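Long-range contacts in nucleoporin NUP170 (Chaetomium thermophilum, PDB 5HAX), which is a component of the symmetric core of the nuclear pore that binds the nucleoporin NUP53 and probably serves as a scaffold there: residues T291-S297 and L309-T315; G316-S322 and M342-K348; A376-L382 and F391-K397. All blocks are in the same frame, centred on the assembly; numbering follows the deposited sequence.

Contact 1. Residues T291-S297 and L309-T315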
loop_
_atom_site.group_PDB
_atom_site.type_symbol
_atom_site.label_atom_id
_atom_site.label_comp_id
_atom_site.label_asym_id
_atom_site.label_seq_id
_atom_site.Cartn_x
_atom_site.Cartn_y
_atom_site.Cartn_z
ATOM N N THR A 291 19.147 -16.936 -18.168
ATOM C CA THR A 291 18.015 -16.165 -17.668
ATOM C C THR A 291 18.434 -14.742 -17.309
ATOM O O THR A 291 19.537 -14.510 -16.807
ATOM C CB THR A 291 17.425 -16.868 -16.446
ATOM O OG1 THR A 291 17.143 -18.234 -16.777
ATOM C CG2 THR A 291 16.151 -16.187 -15.977
ATOM N N ASN A 292 17.536 -13.792 -17.562
ATOM C CA ASN A 292 17.744 -12.384 -17.250
ATOM C C ASN A 292 16.844 -11.971 -16.091
ATOM O O ASN A 292 15.697 -12.419 -15.995
ATOM C CB ASN A 292 17.441 -11.494 -18.464
ATOM C CG ASN A 292 18.419 -11.700 -19.608
ATOM O OD1 ASN A 292 19.633 -11.636 -19.423
ATOM N ND2 ASN A 292 17.889 -11.949 -20.798
ATOM N N ILE A 293 17.370 -11.117 -15.215
ATOM C CA ILE A 293 16.566 -10.441 -14.199
ATOM C C ILE A 293 16.093 -9.122 -14.799
ATOM O O ILE A 293 16.911 -8.283 -15.194
ATOM C CB ILE A 293 17.370 -10.210 -12.907
ATOM C CG1 ILE A 293 17.775 -11.554 -12.292
ATOM C CG2 ILE A 293 16.552 -9.387 -11.902
ATOM C CD1 ILE A 293 18.652 -11.443 -11.056
ATOM N N VAL A 294 14.774 -8.937 -14.866
ATOM C CA VAL A 294 14.200 -7.792 -15.569
ATOM C C VAL A 294 13.753 -6.668 -14.635
ATOM O O VAL A 294 13.544 -5.540 -15.107
ATOM C CB VAL A 294 13.011 -8.234 -16.451
ATOM C CG1 VAL A 294 13.462 -9.267 -17.473
ATOM C CG2 VAL A 294 11.871 -8.777 -15.596
ATOM N N ALA A 295 13.600 -6.931 -13.338
ATOM C CA ALA A 295 13.111 -5.899 -12.435
ATOM C C ALA A 295 13.445 -6.265 -10.998
ATOM O O ALA A 295 13.551 -7.443 -10.649
ATOM C CB ALA A 295 11.598 -5.699 -12.581
ATOM N N LEU A 296 13.605 -5.231 -10.173
ATOM C CA LEU A 296 13.736 -5.370 -8.732
ATOM C C LEU A 296 12.580 -4.653 -8.048
ATOM O O LEU A 296 11.911 -3.802 -8.638
ATOM C CB LEU A 296 15.067 -4.798 -8.224
ATOM C CG LEU A 296 16.349 -5.349 -8.850
ATOM C CD1 LEU A 296 17.564 -4.671 -8.237
ATOM C CD2 LEU A 296 16.438 -6.862 -8.691
ATOM N N SER A 297 12.351 -5.013 -6.789
ATOM C CA SER A 297 11.359 -4.340 -5.961
ATOM C C SER A 297 11.803 -4.391 -4.504
ATOM O O SER A 297 11.817 -5.472 -3.902
ATOM C CB SER A 297 9.985 -4.984 -6.121
ATOM O OG SER A 297 8.991 -4.197 -5.493
ATOM N N LEU A 309 14.589 -7.724 -0.696
ATOM C CA LEU A 309 14.487 -7.428 -2.117
ATOM C C LEU A 309 13.818 -8.581 -2.849
ATOM O O LEU A 309 14.090 -9.749 -2.559
ATOM C CB LEU A 309 15.883 -7.172 -2.696
ATOM C CG LEU A 309 15.990 -6.569 -4.090
ATOM C CD1 LEU A 309 15.481 -5.137 -4.087
ATOM C CD2 LEU A 309 17.433 -6.635 -4.564
ATOM N N MET A 310 12.951 -8.241 -3.801
ATOM C CA MET A 310 12.415 -9.195 -4.761
ATOM C C MET A 310 13.033 -8.929 -6.126
ATOM O O MET A 310 13.174 -7.773 -6.539
ATOM C CB MET A 310 10.890 -9.104 -4.865
ATOM C CG MET A 310 10.268 -10.264 -5.637
ATOM S SD MET A 310 8.566 -9.970 -6.160
ATOM C CE MET A 310 8.820 -8.812 -7.504
ATOM N N ALA A 311 13.398 -10.001 -6.823
ATOM C CA ALA A 311 13.947 -9.923 -8.169
ATOM C C ALA A 311 13.119 -10.815 -9.080
ATOM O O ALA A 311 12.844 -11.969 -8.737
ATOM C CB ALA A 311 15.420 -10.341 -8.196
ATOM N N LEU A 312 12.714 -10.276 -10.225
ATOM C CA LEU A 312 11.871 -10.983 -11.180
ATOM C C LEU A 312 12.705 -11.397 -12.385
ATOM O O LEU A 312 13.380 -10.562 -12.993
ATOM C CB LEU A 312 10.701 -10.105 -11.629
ATOM C CG LEU A 312 9.733 -10.763 -12.618
ATOM C CD1 LEU A 312 8.987 -11.912 -11.956
ATOM C CD2 LEU A 312 8.760 -9.741 -13.173
ATOM N N THR A 313 12.652 -12.683 -12.725
ATOM C CA THR A 313 13.313 -13.201 -13.911
ATOM C C THR A 313 12.393 -13.079 -15.122
ATOM O O THR A 313 11.178 -12.914 -14.996
ATOM C CB THR A 313 13.709 -14.667 -13.726
ATOM O OG1 THR A 313 12.531 -15.481 -13.667
ATOM C CG2 THR A 313 14.528 -14.862 -12.459
ATOM N N ASP A 314 12.991 -13.175 -16.312
ATOM C CA ASP A 314 12.186 -13.148 -17.529
ATOM C C ASP A 314 11.364 -14.416 -17.711
ATOM O O ASP A 314 10.484 -14.440 -18.575
ATOM C CB ASP A 314 13.070 -12.911 -18.761
ATOM C CG ASP A 314 14.195 -13.926 -18.894
ATOM O OD1 ASP A 314 15.187 -13.611 -19.581
ATOM O OD2 ASP A 314 14.095 -15.032 -18.327
ATOM N N THR A 315 11.619 -15.456 -16.918
ATOM C CA THR A 315 10.799 -16.662 -16.914
ATOM C C THR A 315 9.655 -16.589 -15.911
ATOM O O THR A 315 8.867 -17.536 -15.821
ATOM C CB THR A 315 11.664 -17.890 -16.612
ATOM O OG1 THR A 315 12.399 -17.672 -15.402
ATOM C CG2 THR A 315 12.635 -18.156 -17.755
#
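Backbone hydrogen bonds hold strands 293-297 and 309-313 side by side, running antiparallel with their axes 4.7 Å apart at closest approach. Met310 N donates to Ser297 O (3.0 Å) and Ser297 N to Met310 O (2.9 Å). Further along, Leu312 N reaches Ala295 O (3.0 Å), while the carbonyl Leu312 O receives Val294 N (2.8 Å). Leu312 is thus bonded to two successive residues: a beta bulge at Val294 shifts the register by one, and psi of -17° at Val294 gives the local kink. CA-H...O contacts fill in between, such as Leu296 CA to Met310 O at 3.3 Å. The pair is the hairpin of the first two strands in one blade of a beta-propeller; strand 293-298 is an edge strand of the blade, and strand 318-324 pairs with the other side of strand 307-313.

Apolar side chains pack on the face carrying Ile293, Leu296 and Ala311: Ala311 CB lies 3.7 Å from Leu296 CD2 and 4.0 Å from Ile293 CG2. Leu245 and Ile251 of the preceding blade cover this layer. On the face of Ala295 and Leu312, Ser297 CB meets Met310 CE at 4.2 Å.

Polar side chains finish the open end. Asp314 OD1 accepts Asn292 N (3.1 Å) and, weakly, Asn292 ND2 (3.4 Å), while Asp314 N donates to Asn292 O (2.8 Å), so backbone and carboxylate of one residue grip the other. Thr313 OG1 donates to Thr315 OG1 (2.8 Å), which also bonds Leu286, and Thr313 OG1 accepts the amide of Cys317.

Contact 2. Residues G316-S322 and M342-K348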
loop_
_atom_site.group_PDB
_atom_site.type_symbol
_atom_site.label_atom_id
_atom_site.label_comp_id
_atom_site.label_asym_id
_atom_site.label_seq_id
_atom_site.Cartn_x
_atom_site.Cartn_y
_atom_site.Cartn_z
ATOM N N GLY A 316 9.550 -15.498 -15.157
ATOM C CA GLY A 316 8.455 -15.309 -14.228
ATOM C C GLY A 316 8.719 -15.759 -12.810
ATOM O O GLY A 316 7.774 -15.808 -12.014
ATOM N N CYS A 317 9.963 -16.089 -12.467
ATOM C CA CYS A 317 10.295 -16.485 -11.107
ATOM C C CYS A 317 10.543 -15.251 -10.256
ATOM O O CYS A 317 11.249 -14.329 -10.675
ATOM C CB CYS A 317 11.530 -17.383 -11.094
ATOM S SG CYS A 317 11.324 -18.940 -11.983
ATOM N N ARG A 318 9.957 -15.233 -9.063
ATOM C CA ARG A 318 10.186 -14.176 -8.086
ATOM C C ARG A 318 11.247 -14.666 -7.106
ATOM O O ARG A 318 11.005 -15.599 -6.333
ATOM C CB ARG A 318 8.891 -13.802 -7.369
ATOM C CG ARG A 318 8.003 -12.850 -8.156
ATOM C CD ARG A 318 6.641 -12.680 -7.499
ATOM N NE ARG A 318 5.727 -13.765 -7.846
ATOM C CZ ARG A 318 4.561 -13.984 -7.248
ATOM N NH1 ARG A 318 3.794 -14.992 -7.642
ATOM N NH2 ARG A 318 4.157 -13.197 -6.258
ATOM N N LEU A 319 12.421 -14.037 -7.148
ATOM C CA LEU A 319 13.536 -14.364 -6.269
ATOM C C LEU A 319 13.517 -13.407 -5.082
ATOM O O LEU A 319 13.606 -12.189 -5.266
ATOM C CB LEU A 319 14.867 -14.254 -7.014
ATOM C CG LEU A 319 14.933 -14.837 -8.428
ATOM C CD1 LEU A 319 16.301 -14.568 -9.044
ATOM C CD2 LEU A 319 14.633 -16.325 -8.417
ATOM N N PHE A 320 13.415 -13.956 -3.876
ATOM C CA PHE A 320 13.387 -13.162 -2.652
ATOM C C PHE A 320 14.733 -13.287 -1.947
ATOM O O PHE A 320 15.129 -14.387 -1.546
ATOM C CB PHE A 320 12.246 -13.612 -1.742
ATOM C CG PHE A 320 10.891 -13.239 -2.263
ATOM C CD1 PHE A 320 10.288 -12.055 -1.871
ATOM C CD2 PHE A 320 10.231 -14.060 -3.161
ATOM C CE1 PHE A 320 9.044 -11.701 -2.355
ATOM C CE2 PHE A 320 8.985 -13.712 -3.650
ATOM C CZ PHE A 320 8.392 -12.529 -3.247
ATOM N N LEU A 321 15.424 -12.159 -1.797
ATOM C CA LEU A 321 16.778 -12.131 -1.265
ATOM C C LEU A 321 16.804 -11.477 0.105
ATOM O O LEU A 321 16.194 -10.424 0.319
ATOM C CB LEU A 321 17.727 -11.373 -2.196
ATOM C CG LEU A 321 17.868 -11.969 -3.595
ATOM C CD1 LEU A 321 17.070 -11.144 -4.586
ATOM C CD2 LEU A 321 19.331 -12.056 -4.001
ATOM N N SER A 322 17.527 -12.109 1.020
ATOM C CA SER A 322 17.842 -11.522 2.309
ATOM C C SER A 322 19.145 -10.741 2.216
ATOM O O SER A 322 19.926 -10.894 1.275
ATOM C CB SER A 322 17.964 -12.604 3.380
ATOM O OG SER A 322 19.077 -13.443 3.112
ATOM N N MET A 342 24.337 -10.558 0.730
ATOM C CA MET A 342 23.016 -10.751 0.150
ATOM C C MET A 342 22.931 -12.165 -0.400
ATOM O O MET A 342 23.856 -12.634 -1.070
ATOM C CB MET A 342 22.730 -9.731 -0.965
ATOM C CG MET A 342 21.445 -10.000 -1.742
ATOM S SD MET A 342 21.075 -8.721 -2.964
ATOM C CE MET A 342 20.575 -7.370 -1.903
ATOM N N GLN A 343 21.816 -12.839 -0.122
ATOM C CA GLN A 343 21.668 -14.247 -0.467
ATOM C C GLN A 343 20.256 -14.528 -0.953
ATOM O O GLN A 343 19.277 -14.074 -0.350
ATOM C CB GLN A 343 21.989 -15.139 0.739
ATOM C CG GLN A 343 21.882 -16.627 0.459
ATOM C CD GLN A 343 22.221 -17.469 1.673
ATOM O OE1 GLN A 343 22.756 -16.967 2.662
ATOM N NE2 GLN A 343 21.906 -18.757 1.606
ATOM N N LEU A 344 20.157 -15.288 -2.042
ATOM C CA LEU A 344 18.864 -15.775 -2.507
ATOM C C LEU A 344 18.374 -16.877 -1.575
ATOM O O LEU A 344 18.999 -17.937 -1.471
ATOM C CB LEU A 344 18.967 -16.285 -3.942
ATOM C CG LEU A 344 17.737 -17.031 -4.468
ATOM C CD1 LEU A 344 16.473 -16.206 -4.276
ATOM C CD2 LEU A 344 17.918 -17.393 -5.934
ATOM N N GLN A 345 17.253 -16.625 -0.902
ATOM C CA GLN A 345 16.718 -17.510 0.126
ATOM C C GLN A 345 15.470 -18.263 -0.304
ATOM O O GLN A 345 15.344 -19.454 -0.008
ATOM C CB GLN A 345 16.388 -16.703 1.389
ATOM C CG GLN A 345 17.595 -16.120 2.108
ATOM C CD GLN A 345 18.330 -17.147 2.946
ATOM O OE1 GLN A 345 18.137 -18.352 2.785
ATOM N NE2 GLN A 345 19.173 -16.674 3.856
ATOM N N PHE A 346 14.542 -17.597 -0.989
ATOM C CA PHE A 346 13.224 -18.149 -1.270
ATOM C C PHE A 346 12.808 -17.792 -2.689
ATOM O O PHE A 346 13.093 -16.690 -3.165
ATOM C CB PHE A 346 12.196 -17.618 -0.261
ATOM C CG PHE A 346 10.781 -17.978 -0.591
ATOM C CD1 PHE A 346 9.965 -17.083 -1.263
ATOM C CD2 PHE A 346 10.264 -19.207 -0.230
ATOM C CE1 PHE A 346 8.662 -17.411 -1.569
ATOM C CE2 PHE A 346 8.962 -19.543 -0.534
ATOM C CZ PHE A 346 8.158 -18.645 -1.205
ATOM N N VAL A 347 12.128 -18.724 -3.358
ATOM C CA VAL A 347 11.670 -18.539 -4.733
ATOM C C VAL A 347 10.183 -18.859 -4.798
ATOM O O VAL A 347 9.755 -19.934 -4.365
ATOM C CB VAL A 347 12.441 -19.434 -5.725
ATOM C CG1 VAL A 347 11.937 -19.207 -7.149
ATOM C CG2 VAL A 347 13.936 -19.174 -5.637
ATOM N N LYS A 348 9.402 -17.934 -5.360
ATOM C CA LYS A 348 8.014 -18.197 -5.725
ATOM C C LYS A 348 7.968 -18.470 -7.224
ATOM O O LYS A 348 8.207 -17.567 -8.035
ATOM C CB LYS A 348 7.106 -17.027 -5.347
ATOM C CG LYS A 348 5.611 -17.329 -5.495
ATOM C CD LYS A 348 5.142 -18.392 -4.495
ATOM C CE LYS A 348 3.792 -18.989 -4.871
ATOM N NZ LYS A 348 2.643 -18.182 -4.381
HETATM O O HOH W 1 6.320 -16.005 -9.477
#
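Two successive amides converge on a single carbonyl here: Gln345 N (3.2 Å) and, weakly, Phe346 N (3.3 Å) both donate to Phe320 O. This is a classic beta bulge, with psi of -42° at Gln345 and its CA-to-CB bond turned toward the facing strand, where Gln345 NE2 makes a weak bond to Ser322 OG (3.3 Å). Regular antiparallel pairing resumes on both sides. Arg318 N to Lys348 O (3.1 Å) and Lys348 N to Arg318 O (3.0 Å) close one end, and Ser322 N to Gln343 O (3.0 Å) and Gln343 N to Ser322 O (3.1 Å) the other. Water 1 extends the first end, accepting from Arg318 NE (2.8 Å) and donating to Gly316 O (2.9 Å) and Lys348 O (2.8 Å).

On one face Leu319 CD2 touches Val347 CG2 (4.0 Å) and Leu321 CD2 touches Met342 CG (3.7 Å). On the other, the Phe320 and Phe346 rings meet obliquely, centroids 5.7 Å apart, and Lys348 CG lies over the Arg318 guanidinium, 3.7 Å from NH1. The register pairs Arg318 with Lys348 on this face; both form salt bridges to Glu427, whose carboxylate offsets the two like charges. Gly316, at phi 93° and psi 10°, takes a turn conformation that would jam a CB. The segments are the outer two strands of a four-stranded meander, edged by the N-terminal strand 33-35, as in a beta-propeller blade.

Contact 3. Residues A376-L382 and F391-K397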
loop_
_atom_site.group_PDB
_atom_site.type_symbol
_atom_site.label_atom_id
_atom_site.label_comp_id
_atom_site.label_asym_id
_atom_site.label_seq_id
_atom_site.Cartn_x
_atom_site.Cartn_y
_atom_site.Cartn_z
ATOM N N ALA A 376 3.964 -20.201 -17.817
ATOM C CA ALA A 376 2.808 -19.327 -17.990
ATOM C C ALA A 376 3.194 -17.853 -17.947
ATOM O O ALA A 376 2.506 -17.020 -18.547
ATOM C CB ALA A 376 1.764 -19.628 -16.916
ATOM N N LEU A 377 4.273 -17.510 -17.241
ATOM C CA LEU A 377 4.758 -16.138 -17.156
ATOM C C LEU A 377 5.993 -15.909 -18.020
ATOM O O LEU A 377 6.721 -14.933 -17.806
ATOM C CB LEU A 377 5.059 -15.773 -15.702
ATOM C CG LEU A 377 3.905 -15.881 -14.700
ATOM C CD1 LEU A 377 4.344 -15.372 -13.336
ATOM C CD2 LEU A 377 2.673 -15.124 -15.181
ATOM N N ASP A 378 6.241 -16.787 -18.987
ATOM C CA ASP A 378 7.404 -16.681 -19.863
ATOM C C ASP A 378 6.967 -16.193 -21.246
ATOM O O ASP A 378 6.179 -16.865 -21.913
ATOM C CB ASP A 378 8.110 -18.036 -19.964
ATOM C CG ASP A 378 9.338 -17.997 -20.857
ATOM O OD1 ASP A 378 9.851 -16.894 -21.131
ATOM O OD2 ASP A 378 9.796 -19.080 -21.279
ATOM N N PRO A 379 7.472 -15.028 -21.693
ATOM C CA PRO A 379 8.433 -14.103 -21.080
ATOM C C PRO A 379 7.790 -13.011 -20.223
ATOM O O PRO A 379 6.738 -12.487 -20.585
ATOM C CB PRO A 379 9.116 -13.479 -22.292
ATOM C CG PRO A 379 8.025 -13.404 -23.304
ATOM C CD PRO A 379 7.120 -14.596 -23.057
ATOM N N SER A 380 8.432 -12.674 -19.107
ATOM C CA SER A 380 8.040 -11.543 -18.276
ATOM C C SER A 380 8.884 -10.334 -18.661
ATOM O O SER A 380 10.112 -10.357 -18.512
ATOM C CB SER A 380 8.213 -11.874 -16.795
ATOM O OG SER A 380 7.321 -12.902 -16.404
ATOM N N ALA A 381 8.227 -9.284 -19.157
ATOM C CA ALA A 381 8.917 -8.091 -19.638
ATOM C C ALA A 381 9.035 -7.016 -18.564
ATOM O O ALA A 381 10.070 -6.349 -18.469
ATOM C CB ALA A 381 8.186 -7.519 -20.857
ATOM N N LEU A 382 7.988 -6.835 -17.759
ATOM C CA LEU A 382 7.961 -5.842 -16.695
ATOM C C LEU A 382 7.317 -6.463 -15.467
ATOM O O LEU A 382 6.436 -7.317 -15.583
ATOM C CB LEU A 382 7.175 -4.589 -17.108
ATOM C CG LEU A 382 7.695 -3.803 -18.308
ATOM C CD1 LEU A 382 6.645 -2.808 -18.778
ATOM C CD2 LEU A 382 8.989 -3.091 -17.950
ATOM N N PHE A 391 1.368 -8.192 -6.744
ATOM C CA PHE A 391 2.340 -8.480 -7.796
ATOM C C PHE A 391 1.688 -8.295 -9.160
ATOM O O PHE A 391 0.657 -8.911 -9.445
ATOM C CB PHE A 391 2.882 -9.905 -7.640
ATOM C CG PHE A 391 3.783 -10.351 -8.762
ATOM C CD1 PHE A 391 4.878 -9.594 -9.136
ATOM C CD2 PHE A 391 3.548 -11.548 -9.418
ATOM C CE1 PHE A 391 5.711 -10.011 -10.160
ATOM C CE2 PHE A 391 4.378 -11.971 -10.438
ATOM C CZ PHE A 391 5.462 -11.202 -10.806
ATOM N N PHE A 392 2.293 -7.450 -9.996
ATOM C CA PHE A 392 1.871 -7.232 -11.377
ATOM C C PHE A 392 2.988 -7.682 -12.306
ATOM O O PHE A 392 4.125 -7.218 -12.173
ATOM C CB PHE A 392 1.556 -5.754 -11.640
ATOM C CG PHE A 392 0.318 -5.253 -10.948
ATOM C CD1 PHE A 392 -0.840 -5.014 -11.666
ATOM C CD2 PHE A 392 0.316 -5.004 -9.587
ATOM C CE1 PHE A 392 -1.979 -4.543 -11.038
ATOM C CE2 PHE A 392 -0.822 -4.535 -8.953
ATOM C CZ PHE A 392 -1.968 -4.305 -9.681
ATOM N N ASP A 393 2.669 -8.569 -13.252
ATOM C CA ASP A 393 3.643 -9.071 -14.220
ATOM C C ASP A 393 3.100 -8.892 -15.629
ATOM O O ASP A 393 2.011 -9.380 -15.947
ATOM C CB ASP A 393 3.970 -10.546 -13.970
ATOM C CG ASP A 393 5.143 -11.031 -14.808
ATOM O OD1 ASP A 393 5.805 -10.194 -15.455
ATOM O OD2 ASP A 393 5.412 -12.248 -14.813
ATOM N N VAL A 394 3.868 -8.203 -16.470
ATOM C CA VAL A 394 3.514 -7.984 -17.869
ATOM C C VAL A 394 4.133 -9.130 -18.661
ATOM O O VAL A 394 5.344 -9.162 -18.886
ATOM C CB VAL A 394 4.007 -6.623 -18.368
ATOM C CG1 VAL A 394 3.589 -6.400 -19.817
ATOM C CG2 VAL A 394 3.485 -5.506 -17.475
ATOM N N VAL A 395 3.298 -10.078 -19.086
ATOM C CA VAL A 395 3.741 -11.241 -19.849
ATOM C C VAL A 395 3.537 -10.941 -21.325
ATOM O O VAL A 395 2.436 -10.560 -21.743
ATOM C CB VAL A 395 2.979 -12.511 -19.434
ATOM C CG1 VAL A 395 3.476 -13.713 -20.226
ATOM C CG2 VAL A 395 3.134 -12.757 -17.940
ATOM N N ARG A 396 4.594 -11.128 -22.114
ATOM C CA ARG A 396 4.616 -10.713 -23.510
ATOM C C ARG A 396 4.845 -11.919 -24.414
ATOM O O ARG A 396 5.787 -11.940 -25.212
ATOM C CB ARG A 396 5.702 -9.647 -23.701
ATOM C CG ARG A 396 5.432 -8.638 -24.802
ATOM C CD ARG A 396 6.217 -7.355 -24.556
ATOM N NE ARG A 396 5.471 -6.388 -23.752
ATOM C CZ ARG A 396 6.003 -5.301 -23.199
ATOM N NH1 ARG A 396 5.244 -4.474 -22.492
ATOM N NH2 ARG A 396 7.295 -5.038 -23.345
ATOM N N LYS A 397 3.984 -12.936 -24.290
ATOM C CA LYS A 397 4.129 -14.139 -25.105
ATOM C C LYS A 397 3.983 -13.834 -26.588
ATOM O O LYS A 397 4.617 -14.490 -27.422
ATOM C CB LYS A 397 3.103 -15.189 -24.686
ATOM C CG LYS A 397 3.509 -15.999 -23.469
ATOM C CD LYS A 397 2.460 -17.041 -23.124
ATOM C CE LYS A 397 2.910 -17.923 -21.969
ATOM N NZ LYS A 397 4.139 -18.697 -22.295
#
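A short beta hairpin joins strands 380-382 and 391-395 at the start of another propeller blade, and the loop before it folds against its second strand. Backbone bonds run from Arg396 N to Pro379 O (3.0 Å), Ala381 N to Val394 O (2.9 Å) and Val394 N to Leu382 O (2.9 Å). Pro379 follows a cis peptide bond; just ahead of it, Asp378 O accepts Lys397 NZ at 2.8 Å. Ser380 OG lies 2.6 Å from Asp393 OD2 and 2.5 Å from Leu377 O, so its one proton has two acceptors within reach. Leu377 CD2 packs on Val395 CG2 (3.7 Å), and Leu382 CB on Val394 CG2 (3.8 Å). Ala381 CB covers one face of the Arg396 guanidinium, 3.6 Å from NH2, while Arg396 also bridges to Asp402. Strand 403-409 pairs with the far side of strand 390-395, Trp431 of strand 427-433 covers Leu377 and Val395, and strand 380-386 forms an edge of the sheet.

Overall arrangement
Contacts 1 and 2 belong to one sheet, their centres about 9 Å apart; strands 307-313 and 318-324 are neighbours, probably bonded through Ala311 O and Leu319 N (2.6 Å). Contact 3 starts a second propeller blade, its centre about 11 Å from that of contact 1 and 17 Å from that of contact 2. The blades meet where Asp314 O comes within 2.8 Å of Ser380 N, a probable hydrogen bond, and where Arg318 CZ packs 3.4 Å from Phe391 CD2. A phosphate ion about 4 Å from the side chain of Phe346, and a 1,2-ethanediol about 4 Å from that of Gln345, probably come from the crystallisation liquor.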